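Local coordinates for protein JamJ (Lyngbya majuscula, PDB 5DOZ) that binds NADPH as the enoyl reductase domain of a polyketide synthase and probably takes part in forming a cyclopropane ring on a carrier-protein-bound substrate, at residues 137-142 with 297-302; 122-127 with 290-295; 161-166 with 170-175. One frame throughout, in Å; residues are numbered along the deposited sequence.

Following the chain from the N terminus, the loop 122-127 after strand 120-122 comes first, then 137-142 on helix 136-149, then the nucleotide loop 161-166 and its helix. Contact 3 is a short closure, its segments separated by the three residues 167-169, and nests inside the long loops closed by the other two. Those two cross: 290-295 returns to 122-127 before 297-302 returns to 137-142. Contact 2 ties helix 287-293 to the strand-rich domain, contact 1 ties helix 296-300 to helix 136-149, and Phe-140 touches both Trp-292 and Ile-291 between them. Contacts 1 and 3 both reach NADPH, and Pro-138 packs on Gly-166 and Ala-170.

Contact 1: residues 137-142 with 297-302; sequences IPFFTA and QCFENK. With NDP (NADPH dihydro-nicotinamide-adenine-dinucleotide phosphate), chain E.
Phe-299 drives the rim of its ring straight onto Phe-139. Its CZ sits 3.7 Å above the Phe-139 plane, over the ring centre, and is almost equally far from all six carbons. The planes stand at 81° with centroids 5.0 Å apart, a T-shaped (edge-to-face) pair in which Phe-299 gives the edge and Phe-139 the face. Phe-299 has CG anti to its carbonyl carbon (chi1 -73°), which sends the ring out from helix 296-300 to bridge a backbone gap of 11.0 Å between the CA atoms of Phe-139 and Phe-299. Both rings are buried; Leu-307 and Gln-173 also pack on Phe-139, and Leu-304 on Phe-299.

On the same helix as Phe-139, Ile-137 and Thr-141 meet the cofactor. Ile-137 puts CG2 3.3 Å from C5N of the nicotinamide, and Thr-141 OG1 lies 3.3 Å from its C4N, the carbon that carries the hydride. The Thr-141 hydroxyl is held by a 2.6 Å bond from OG1 to Ile-137 O. That carbonyl also accepts the helical bond from Thr-141 N, and the two donors reach it from opposite faces of its plane.

Behind Phe-299, helix 296-300 ends in a Schellman motif with Lys-302 at positive phi. Helix 136-149 thus presents Phe-139 to a buried apolar core and Ile-137 and Thr-141 to NADPH, forming part of the nicotinamide pocket of a medium-chain dehydrogenase/reductase-type enoyl reductase.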
loop_
_atom_site.group_PDB
_atom_site.type_symbol
_atom_site.label_atom_id
_atom_site.label_comp_id
_atom_site.label_asym_id
_atom_site.label_seq_id
_atom_site.Cartn_x
_atom_site.Cartn_y
_atom_site.Cartn_z
ATOM N N ILE A 137 0.386 -2.903 3.888
ATOM C CA ILE A 137 0.664 -2.446 2.524
ATOM C C ILE A 137 1.469 -1.136 2.455
ATOM O O ILE A 137 2.462 -1.080 1.735
ATOM C CB ILE A 137 -0.607 -2.369 1.641
ATOM C CG1 ILE A 137 -1.243 -3.755 1.459
ATOM C CG2 ILE A 137 -0.296 -1.734 0.291
ATOM C CD1 ILE A 137 -0.283 -4.878 1.121
ATOM N N PRO A 138 1.061 -0.087 3.205
ATOM C CA PRO A 138 1.816 1.163 3.120
ATOM C C PRO A 138 3.293 1.017 3.490
ATOM O O PRO A 138 4.161 1.378 2.695
ATOM C CB PRO A 138 1.097 2.073 4.131
ATOM C CG PRO A 138 -0.291 1.546 4.170
ATOM C CD PRO A 138 -0.091 0.055 4.117
ATOM N N PHE A 139 3.570 0.491 4.681
ATOM C CA PHE A 139 4.940 0.376 5.167
ATOM C C PHE A 139 5.786 -0.680 4.461
ATOM O O PHE A 139 6.967 -0.445 4.219
ATOM C CB PHE A 139 4.978 0.205 6.690
ATOM C CG PHE A 139 4.877 1.507 7.437
ATOM C CD1 PHE A 139 6.014 2.277 7.673
ATOM C CD2 PHE A 139 3.648 1.972 7.890
ATOM C CE1 PHE A 139 5.929 3.482 8.361
ATOM C CE2 PHE A 139 3.553 3.174 8.576
ATOM C CZ PHE A 139 4.696 3.931 8.813
ATOM N N PHE A 140 5.195 -1.830 4.130
ATOM C CA PHE A 140 5.923 -2.862 3.379
ATOM C C PHE A 140 6.245 -2.415 1.952
ATOM O O PHE A 140 7.318 -2.733 1.443
ATOM C CB PHE A 140 5.168 -4.195 3.361
ATOM C CG PHE A 140 5.219 -4.957 4.664
ATOM C CD1 PHE A 140 4.829 -4.365 5.864
ATOM C CD2 PHE A 140 5.632 -6.280 4.684
ATOM C CE1 PHE A 140 4.866 -5.072 7.055
ATOM C CE2 PHE A 140 5.670 -7.000 5.872
ATOM C CZ PHE A 140 5.282 -6.396 7.057
ATOM N N THR A 141 5.327 -1.684 1.314
ATOM C CA THR A 141 5.587 -1.119 -0.016
ATOM C C THR A 141 6.655 -0.026 0.068
ATOM O O THR A 141 7.600 -0.013 -0.723
ATOM C CB THR A 141 4.311 -0.547 -0.672
ATOM O OG1 THR A 141 3.293 -1.556 -0.702
ATOM C CG2 THR A 141 4.586 -0.060 -2.103
ATOM N N ALA A 142 6.500 0.877 1.034
ATOM C CA ALA A 142 7.454 1.965 1.237
ATOM C C ALA A 142 8.834 1.424 1.575
ATOM O O ALA A 142 9.831 1.864 0.998
ATOM C CB ALA A 142 6.969 2.921 2.315
ATOM N N GLN A 297 10.686 -3.591 15.377
ATOM C CA GLN A 297 11.394 -2.963 16.490
ATOM C C GLN A 297 11.224 -1.443 16.490
ATOM O O GLN A 297 11.161 -0.832 17.549
ATOM C CB GLN A 297 12.874 -3.361 16.489
ATOM C CG GLN A 297 13.106 -4.832 16.822
ATOM C CD GLN A 297 14.401 -5.395 16.258
ATOM O OE1 GLN A 297 15.146 -4.709 15.552
ATOM N NE2 GLN A 297 14.674 -6.656 16.567
ATOM N N CYS A 298 11.130 -0.851 15.300
ATOM C CA CYS A 298 10.850 0.578 15.156
ATOM C C CYS A 298 9.468 0.953 15.728
ATOM O O CYS A 298 9.328 1.978 16.402
ATOM C CB CYS A 298 10.949 1.007 13.686
ATOM S SG CYS A 298 12.304 0.276 12.728
ATOM N N PHE A 299 8.463 0.121 15.457
ATOM C CA PHE A 299 7.111 0.322 15.992
ATOM C C PHE A 299 7.061 0.036 17.491
ATOM O O PHE A 299 6.319 0.691 18.230
ATOM C CB PHE A 299 6.074 -0.532 15.242
ATOM C CG PHE A 299 5.752 -0.030 13.854
ATOM C CD1 PHE A 299 4.932 1.084 13.669
ATOM C CD2 PHE A 299 6.263 -0.675 12.728
ATOM C CE1 PHE A 299 4.639 1.547 12.391
ATOM C CE2 PHE A 299 5.972 -0.219 11.449
ATOM C CZ PHE A 299 5.158 0.894 11.280
ATOM N N GLU A 300 7.860 -0.936 17.927
ATOM C CA GLU A 300 7.993 -1.272 19.346
ATOM C C GLU A 300 8.602 -0.121 20.152
ATOM O O GLU A 300 8.120 0.209 21.237
ATOM C CB GLU A 300 8.820 -2.550 19.524
ATOM C CG GLU A 300 8.026 -3.829 19.283
ATOM C CD GLU A 300 8.877 -5.091 19.303
ATOM O OE1 GLU A 300 10.093 -5.007 19.574
ATOM O OE2 GLU A 300 8.322 -6.179 19.041
ATOM N N ASN A 301 9.646 0.494 19.601
ATOM C CA ASN A 301 10.330 1.608 20.252
ATOM C C ASN A 301 9.704 2.968 19.925
ATOM O O ASN A 301 10.286 4.014 20.223
ATOM C CB ASN A 301 11.819 1.596 19.884
ATOM C CG ASN A 301 12.482 0.253 20.154
ATOM O OD1 ASN A 301 11.883 -0.654 20.739
ATOM N ND2 ASN A 301 13.730 0.120 19.724
ATOM N N LYS A 302 8.521 2.928 19.308
ATOM C CA LYS A 302 7.742 4.108 18.893
ATOM C C LYS A 302 8.541 5.125 18.081
ATOM O O LYS A 302 8.373 6.341 18.227
ATOM C CB LYS A 302 7.038 4.759 20.094
ATOM C CG LYS A 302 5.886 3.933 20.650
ATOM C CD LYS A 302 5.140 4.666 21.759
ATOM C CE LYS A 302 3.814 3.973 22.056
ATOM N NZ LYS A 302 3.032 4.633 23.138
HETATM P PA NDP E . -4.400 6.265 -1.891
HETATM O O1A NDP E . -5.777 6.259 -2.526
HETATM O O2A NDP E . -4.256 6.365 -0.396
HETATM O O5B NDP E . -3.561 7.491 -2.508
HETATM C C5B NDP E . -3.952 8.153 -3.705
HETATM C C4B NDP E . -3.438 9.579 -3.605
HETATM O O4B NDP E . -3.204 10.085 -4.923
HETATM C C3B NDP E . -4.434 10.531 -2.949
HETATM O O3B NDP E . -4.187 10.697 -1.550
HETATM C C2B NDP E . -4.172 11.839 -3.649
HETATM O O2B NDP E . -3.278 12.596 -2.848
HETATM C C1B NDP E . -3.444 11.489 -4.934
HETATM N N9A NDP E . -4.249 11.830 -6.122
HETATM C C8A NDP E . -5.561 11.599 -6.292
HETATM N N7A NDP E . -5.965 12.041 -7.504
HETATM C C5A NDP E . -4.890 12.565 -8.125
HETATM C C6A NDP E . -4.606 13.203 -9.430
HETATM N N6A NDP E . -5.584 13.372 -10.345
HETATM N N1A NDP E . -3.334 13.610 -9.677
HETATM C C2A NDP E . -2.342 13.450 -8.782
HETATM N N3A NDP E . -2.537 12.877 -7.581
HETATM C C4A NDP E . -3.761 12.423 -7.207
HETATM O O3 NDP E . -3.572 5.004 -2.454
HETATM P PN NDP E . -2.240 4.362 -1.819
HETATM O O1N NDP E . -1.414 5.424 -1.157
HETATM O O2N NDP E . -2.625 3.134 -1.042
HETATM O O5D NDP E . -1.434 3.869 -3.125
HETATM C C5D NDP E . -1.057 4.778 -4.168
HETATM C C4D NDP E . -0.853 4.027 -5.484
HETATM O O4D NDP E . 0.078 2.953 -5.324
HETATM C C3D NDP E . -2.129 3.386 -5.994
HETATM O O3D NDP E . -2.137 3.532 -7.412
HETATM C C2D NDP E . -2.002 1.924 -5.607
HETATM O O2D NDP E . -2.763 1.033 -6.437
HETATM C C1D NDP E . -0.504 1.704 -5.708
HETATM N N1N NDP E . -0.029 0.639 -4.824
HETATM C C2N NDP E . 0.818 -0.266 -5.333
HETATM C C3N NDP E . 1.532 -1.137 -4.518
HETATM C C7N NDP E . 2.645 -1.959 -5.104
HETATM O O7N NDP E . 2.958 -3.028 -4.606
HETATM N N7N NDP E . 3.285 -1.493 -6.173
HETATM C C4N NDP E . 1.087 -1.357 -3.086
HETATM C C5N NDP E . 0.256 -0.246 -2.626
HETATM C C6N NDP E . -0.338 0.649 -3.514
HETATM P P2B NDP E . -3.186 14.185 -2.990
HETATM O O1X NDP E . -4.588 14.680 -2.715
HETATM O O2X NDP E . -2.179 14.527 -1.936
HETATM O O3X NDP E . -2.705 14.419 -4.400
#

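Contact 2: residues 122-127 with 290-295; sequences AKPANL and QIWKKL
The indole of Trp-292 meets Pro-124 with its edge: CG of the proline lies close to the ring plane, 3.5 Å from CZ2 and 3.6 Å from CH2, so the benzo rim rather than either face does the touching. Pro-124 CD follows at 3.7 Å from CZ2, and the two side chains meet at a slant. The carbonyl of Ala-122 lies near NE1, CE2 and CZ2, its O 3.2 Å from Trp-292 NE1 and standing oblique to the indole. Phe-140 of helix 136-149 also touches the indole, at CE3, from the same side of its plane as Ala-122 O, and Met-101 of strand 99-103 packs on both Trp-292 and Pro-124.

Trp-292 gets there by holding CG anti to its backbone N (chi1 -173°), which throws the indole off helix 287-293 toward the loop. Pro-124 opens a type I beta turn to Leu-127, closed by a 3.0 Å bond from Leu-127 N to Pro-124 O. Just before that turn, Lys-123 points its CB the other way and makes a salt bridge with Glu-99.

The Pro-124 ring against the benzo edge of Trp-292, both buried, makes this chiefly an apolar contact. Chemically, this implies hydrophobic packing that fastens helix 287-293 to the end of strand 120-122 and the loop beyond it.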
loop_
_atom_site.group_PDB
_atom_site.type_symbol
_atom_site.label_atom_id
_atom_site.label_comp_id
_atom_site.label_asym_id
_atom_site.label_seq_id
_atom_site.Cartn_x
_atom_site.Cartn_y
_atom_site.Cartn_z
ATOM N N ALA A 122 3.210 -10.962 13.156
ATOM C CA ALA A 122 2.729 -10.653 14.502
ATOM C C ALA A 122 2.379 -9.180 14.621
ATOM O O ALA A 122 3.115 -8.323 14.128
ATOM C CB ALA A 122 3.778 -11.030 15.540
ATOM N N LYS A 123 1.250 -8.890 15.261
ATOM C CA LYS A 123 0.910 -7.514 15.601
ATOM C C LYS A 123 1.829 -7.029 16.724
ATOM O O LYS A 123 2.063 -7.762 17.691
ATOM C CB LYS A 123 -0.554 -7.398 16.039
ATOM C CG LYS A 123 -1.035 -5.956 16.197
ATOM C CD LYS A 123 -2.408 -5.851 16.842
ATOM C CE LYS A 123 -2.315 -5.568 18.336
ATOM N NZ LYS A 123 -1.892 -6.748 19.138
ATOM N N PRO A 124 2.364 -5.798 16.594
ATOM C CA PRO A 124 3.089 -5.171 17.702
ATOM C C PRO A 124 2.149 -4.972 18.887
ATOM O O PRO A 124 1.141 -4.276 18.764
ATOM C CB PRO A 124 3.517 -3.818 17.127
ATOM C CG PRO A 124 3.460 -3.983 15.652
ATOM C CD PRO A 124 2.327 -4.930 15.404
ATOM N N ALA A 125 2.483 -5.592 20.017
ATOM C CA ALA A 125 1.589 -5.689 21.176
ATOM C C ALA A 125 1.213 -4.346 21.794
ATOM O O ALA A 125 0.147 -4.222 22.401
ATOM C CB ALA A 125 2.193 -6.610 22.231
ATOM N N ASN A 126 2.085 -3.350 21.641
ATOM C CA ASN A 126 1.827 -2.005 22.163
ATOM C C ASN A 126 0.807 -1.199 21.342
ATOM O O ASN A 126 0.380 -0.123 21.766
ATOM C CB ASN A 126 3.138 -1.221 22.288
ATOM C CG ASN A 126 3.791 -0.967 20.944
ATOM O OD1 ASN A 126 4.094 -1.903 20.195
ATOM N ND2 ASN A 126 4.000 0.304 20.621
ATOM N N LEU A 127 0.419 -1.721 20.177
ATOM C CA LEU A 127 -0.551 -1.049 19.305
ATOM C C LEU A 127 -1.956 -1.631 19.424
ATOM O O LEU A 127 -2.126 -2.790 19.804
ATOM C CB LEU A 127 -0.102 -1.118 17.840
ATOM C CG LEU A 127 1.147 -0.340 17.416
ATOM C CD1 LEU A 127 1.513 -0.692 15.986
ATOM C CD2 LEU A 127 0.948 1.161 17.560
ATOM N N GLN A 290 10.873 -11.101 6.243
ATOM C CA GLN A 290 12.105 -10.324 6.307
ATOM C C GLN A 290 11.858 -8.835 6.544
ATOM O O GLN A 290 12.440 -8.251 7.458
ATOM C CB GLN A 290 12.978 -10.549 5.067
ATOM C CG GLN A 290 13.899 -11.761 5.174
ATOM C CD GLN A 290 14.931 -11.656 6.296
ATOM O OE1 GLN A 290 15.329 -10.558 6.706
ATOM N NE2 GLN A 290 15.375 -12.806 6.793
ATOM N N ILE A 291 10.992 -8.228 5.735
ATOM C CA ILE A 291 10.667 -6.807 5.888
ATOM C C ILE A 291 10.192 -6.522 7.311
ATOM O O ILE A 291 10.665 -5.578 7.946
ATOM C CB ILE A 291 9.624 -6.322 4.850
ATOM C CG1 ILE A 291 10.241 -6.304 3.446
ATOM C CG2 ILE A 291 9.084 -4.936 5.211
ATOM C CD1 ILE A 291 9.257 -5.975 2.340
ATOM N N TRP A 292 9.288 -7.358 7.816
ATOM C CA TRP A 292 8.707 -7.138 9.138
ATOM C C TRP A 292 9.736 -7.228 10.255
ATOM O O TRP A 292 9.679 -6.459 11.212
ATOM C CB TRP A 292 7.539 -8.092 9.404
ATOM C CG TRP A 292 6.827 -7.782 10.679
ATOM C CD1 TRP A 292 6.644 -8.617 11.738
ATOM C CD2 TRP A 292 6.231 -6.528 11.045
ATOM N NE1 TRP A 292 5.952 -7.972 12.735
ATOM C CE2 TRP A 292 5.691 -6.687 12.336
ATOM C CE3 TRP A 292 6.101 -5.285 10.403
ATOM C CZ2 TRP A 292 5.024 -5.651 13.001
ATOM C CZ3 TRP A 292 5.439 -4.255 11.064
ATOM C CH2 TRP A 292 4.907 -4.446 12.348
ATOM N N LYS A 293 10.665 -8.176 10.129
ATOM C CA LYS A 293 11.803 -8.296 11.040
ATOM C C LYS A 293 12.627 -7.009 11.098
ATOM O O LYS A 293 13.258 -6.713 12.114
ATOM C CB LYS A 293 12.712 -9.445 10.610
ATOM C CG LYS A 293 12.538 -10.729 11.403
ATOM C CD LYS A 293 13.765 -11.618 11.259
ATOM C CE LYS A 293 14.972 -11.008 11.963
ATOM N NZ LYS A 293 16.260 -11.576 11.481
ATOM N N LYS A 294 12.624 -6.257 10.001
ATOM C CA LYS A 294 13.389 -5.018 9.913
ATOM C C LYS A 294 12.536 -3.809 10.285
ATOM O O LYS A 294 13.026 -2.679 10.272
ATOM C CB LYS A 294 14.002 -4.847 8.512
ATOM C CG LYS A 294 14.665 -6.109 7.962
ATOM C CD LYS A 294 15.974 -5.815 7.246
ATOM C CE LYS A 294 16.402 -6.960 6.335
ATOM N NZ LYS A 294 15.662 -6.932 5.039
ATOM N N LEU A 295 11.269 -4.049 10.627
ATOM C CA LEU A 295 10.333 -2.965 10.940
ATOM C C LEU A 295 9.724 -3.003 12.336
ATOM O O LEU A 295 9.463 -1.943 12.911
ATOM C CB LEU A 295 9.204 -2.886 9.901
ATOM C CG LEU A 295 9.446 -2.193 8.555
ATOM C CD1 LEU A 295 8.161 -2.201 7.736
ATOM C CD2 LEU A 295 9.958 -0.768 8.710
#

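Contact 3: residues 161-166 with 170-175; sequences HAASGG and AAIQLA. With NDP (NADPH dihydro-nicotinamide-adenine-dinucleotide phosphate), chain E.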
loop_
_atom_site.group_PDB
_atom_site.type_symbol
_atom_site.label_atom_id
_atom_site.label_comp_id
_atom_site.label_asym_id
_atom_site.label_seq_id
_atom_site.Cartn_x
_atom_site.Cartn_y
_atom_site.Cartn_z
ATOM N N HIS A 161 5.537 11.508 -4.223
ATOM C CA HIS A 161 4.326 12.067 -4.834
ATOM C C HIS A 161 3.049 11.664 -4.098
ATOM O O HIS A 161 2.991 10.605 -3.475
ATOM C CB HIS A 161 4.218 11.637 -6.302
ATOM C CG HIS A 161 4.921 12.552 -7.257
ATOM N ND1 HIS A 161 4.779 13.922 -7.216
ATOM C CD2 HIS A 161 5.742 12.290 -8.303
ATOM C CE1 HIS A 161 5.500 14.467 -8.179
ATOM N NE2 HIS A 161 6.094 13.500 -8.855
ATOM N N ALA A 162 2.020 12.509 -4.182
ATOM C CA ALA A 162 0.700 12.187 -3.616
ATOM C C ALA A 162 0.849 11.638 -2.188
ATOM O O ALA A 162 0.301 10.586 -1.833
ATOM C CB ALA A 162 -0.022 11.193 -4.518
ATOM N N ALA A 163 1.594 12.388 -1.379
ATOM C CA ALA A 163 2.143 11.894 -0.118
ATOM C C ALA A 163 1.145 11.895 1.043
ATOM O O ALA A 163 1.498 11.553 2.172
ATOM C CB ALA A 163 3.402 12.683 0.236
ATOM N N SER A 164 -0.098 12.276 0.764
ATOM C CA SER A 164 -1.152 12.263 1.776
ATOM C C SER A 164 -1.861 10.911 1.853
ATOM O O SER A 164 -2.589 10.644 2.808
ATOM C CB SER A 164 -2.172 13.364 1.501
ATOM O OG SER A 164 -2.969 13.041 0.370
ATOM N N GLY A 165 -1.660 10.071 0.842
ATOM C CA GLY A 165 -2.269 8.736 0.817
ATOM C C GLY A 165 -1.557 7.765 1.738
ATOM O O GLY A 165 -0.630 8.144 2.438
ATOM N N GLY A 166 -1.985 6.505 1.734
ATOM C CA GLY A 166 -1.413 5.485 2.612
ATOM C C GLY A 166 0.063 5.223 2.384
ATOM O O GLY A 166 0.885 5.371 3.303
ATOM N N ALA A 170 3.498 6.504 4.675
ATOM C CA ALA A 170 4.476 5.580 5.253
ATOM C C ALA A 170 5.889 5.936 4.794
ATOM O O ALA A 170 6.817 6.005 5.605
ATOM C CB ALA A 170 4.134 4.142 4.901
ATOM N N ALA A 171 6.035 6.187 3.493
ATOM C CA ALA A 171 7.312 6.582 2.910
ATOM C C ALA A 171 7.866 7.853 3.565
ATOM O O ALA A 171 9.065 7.949 3.799
ATOM C CB ALA A 171 7.175 6.755 1.401
ATOM N N ILE A 172 6.990 8.817 3.857
ATOM C CA ILE A 172 7.363 10.001 4.624
ATOM C C ILE A 172 8.037 9.587 5.934
ATOM O O ILE A 172 9.187 9.936 6.168
ATOM C CB ILE A 172 6.151 10.922 4.905
ATOM C CG1 ILE A 172 5.775 11.710 3.648
ATOM C CG2 ILE A 172 6.456 11.892 6.044
ATOM C CD1 ILE A 172 4.412 12.367 3.724
ATOM N N GLN A 173 7.323 8.832 6.769
ATOM C CA GLN A 173 7.867 8.353 8.045
ATOM C C GLN A 173 9.203 7.634 7.888
ATOM O O GLN A 173 10.126 7.870 8.657
ATOM C CB GLN A 173 6.877 7.430 8.755
ATOM C CG GLN A 173 5.771 8.160 9.495
ATOM C CD GLN A 173 5.076 7.273 10.512
ATOM O OE1 GLN A 173 5.690 6.828 11.481
ATOM N NE2 GLN A 173 3.788 7.020 10.301
ATOM N N LEU A 174 9.301 6.758 6.893
ATOM C CA LEU A 174 10.531 6.005 6.674
ATOM C C LEU A 174 11.687 6.900 6.240
ATOM O O LEU A 174 12.775 6.832 6.810
ATOM C CB LEU A 174 10.310 4.850 5.690
ATOM C CG LEU A 174 9.498 3.663 6.227
ATOM C CD1 LEU A 174 9.329 2.607 5.148
ATOM C CD2 LEU A 174 10.149 3.048 7.460
ATOM N N ALA A 175 11.440 7.757 5.253
ATOM C CA ALA A 175 12.484 8.638 4.726
ATOM C C ALA A 175 13.072 9.559 5.799
ATOM O O ALA A 175 14.296 9.720 5.872
ATOM C CB ALA A 175 11.965 9.444 3.546
HETATM P PA NDP E . -4.400 6.265 -1.891
HETATM O O1A NDP E . -5.777 6.259 -2.526
HETATM O O2A NDP E . -4.256 6.365 -0.396
HETATM O O5B NDP E . -3.561 7.491 -2.508
HETATM C C5B NDP E . -3.952 8.153 -3.705
HETATM C C4B NDP E . -3.438 9.579 -3.605
HETATM O O4B NDP E . -3.204 10.085 -4.923
HETATM C C3B NDP E . -4.434 10.531 -2.949
HETATM O O3B NDP E . -4.187 10.697 -1.550
HETATM C C2B NDP E . -4.172 11.839 -3.649
HETATM O O2B NDP E . -3.278 12.596 -2.848
HETATM C C1B NDP E . -3.444 11.489 -4.934
HETATM N N9A NDP E . -4.249 11.830 -6.122
HETATM C C8A NDP E . -5.561 11.599 -6.292
HETATM N N7A NDP E . -5.965 12.041 -7.504
HETATM C C5A NDP E . -4.890 12.565 -8.125
HETATM C C6A NDP E . -4.606 13.203 -9.430
HETATM N N6A NDP E . -5.584 13.372 -10.345
HETATM N N1A NDP E . -3.334 13.610 -9.677
HETATM C C2A NDP E . -2.342 13.450 -8.782
HETATM N N3A NDP E . -2.537 12.877 -7.581
HETATM C C4A NDP E . -3.761 12.423 -7.207
HETATM O O3 NDP E . -3.572 5.004 -2.454
HETATM P PN NDP E . -2.240 4.362 -1.819
HETATM O O1N NDP E . -1.414 5.424 -1.157
HETATM O O2N NDP E . -2.625 3.134 -1.042
HETATM O O5D NDP E . -1.434 3.869 -3.125
HETATM C C5D NDP E . -1.057 4.778 -4.168
HETATM C C4D NDP E . -0.853 4.027 -5.484
HETATM O O4D NDP E . 0.078 2.953 -5.324
HETATM C C3D NDP E . -2.129 3.386 -5.994
HETATM O O3D NDP E . -2.137 3.532 -7.412
HETATM C C2D NDP E . -2.002 1.924 -5.607
HETATM O O2D NDP E . -2.763 1.033 -6.437
HETATM C C1D NDP E . -0.504 1.704 -5.708
HETATM N N1N NDP E . -0.029 0.639 -4.824
HETATM C C2N NDP E . 0.818 -0.266 -5.333
HETATM C C3N NDP E . 1.532 -1.137 -4.518
HETATM C C7N NDP E . 2.645 -1.959 -5.104
HETATM O O7N NDP E . 2.958 -3.028 -4.606
HETATM N N7N NDP E . 3.285 -1.493 -6.173
HETATM C C4N NDP E . 1.087 -1.357 -3.086
HETATM C C5N NDP E . 0.256 -0.246 -2.626
HETATM C C6N NDP E . -0.338 0.649 -3.514
HETATM P P2B NDP E . -3.186 14.185 -2.990
HETATM O O1X NDP E . -4.588 14.680 -2.715
HETATM O O2X NDP E . -2.179 14.527 -1.936
HETATM O O3X NDP E . -2.705 14.419 -4.400
#
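Ile-172 reaches Ala-163 with the far end of its side chain. From CB, the CG1 branch leaves anti to the carbonyl carbon (chi1 -76°), while CG2 takes the other direction and lies anti to the backbone N. Beyond CG1 the chain stays extended, and its last atom, CD1, does the touching: it is 3.6 Å from Ala-163 CB and 3.4 Å from Ala-163 O. Ile-199 and Gln-197 pack on the same isoleucine. The Ala-163 carbonyl is not left to this apolar neighbour alone, since it accepts a hydrogen bond from Gln-169 NE2.

Nearer the start of the helix, Ala-170 N donates to Gly-166 O over 3.2 Å, the helical bond that joins the first turn of helix 166-177 to the rest. At that N-terminal end the loop faces NADPH. Gly-166 N donates to the cofactor's O2A over 3.1 Å, at an N-H...O angle of 161°, so the helix end, whose dipole probably stabilises negative charge, meets the pyrophosphate. Gly-165 is the N-cap, and its CA lies 3.3 Å from the cofactor's O2A. Ser-164 OG donates a 2.9 Å bond to O2X of the 2'-phosphate, accepts a weak one from the ribose O3B, and is also bonded to Lys-190 NZ. Ala-162 CB rests 3.4 Å from O4B of that ribose.

Strand 157-160, the glycine-containing turn and helix 166-177 together form the dinucleotide-binding beta-alpha unit of a Rossmann fold, with Ser-164 at the phosphate that distinguishes NADPH from NADH.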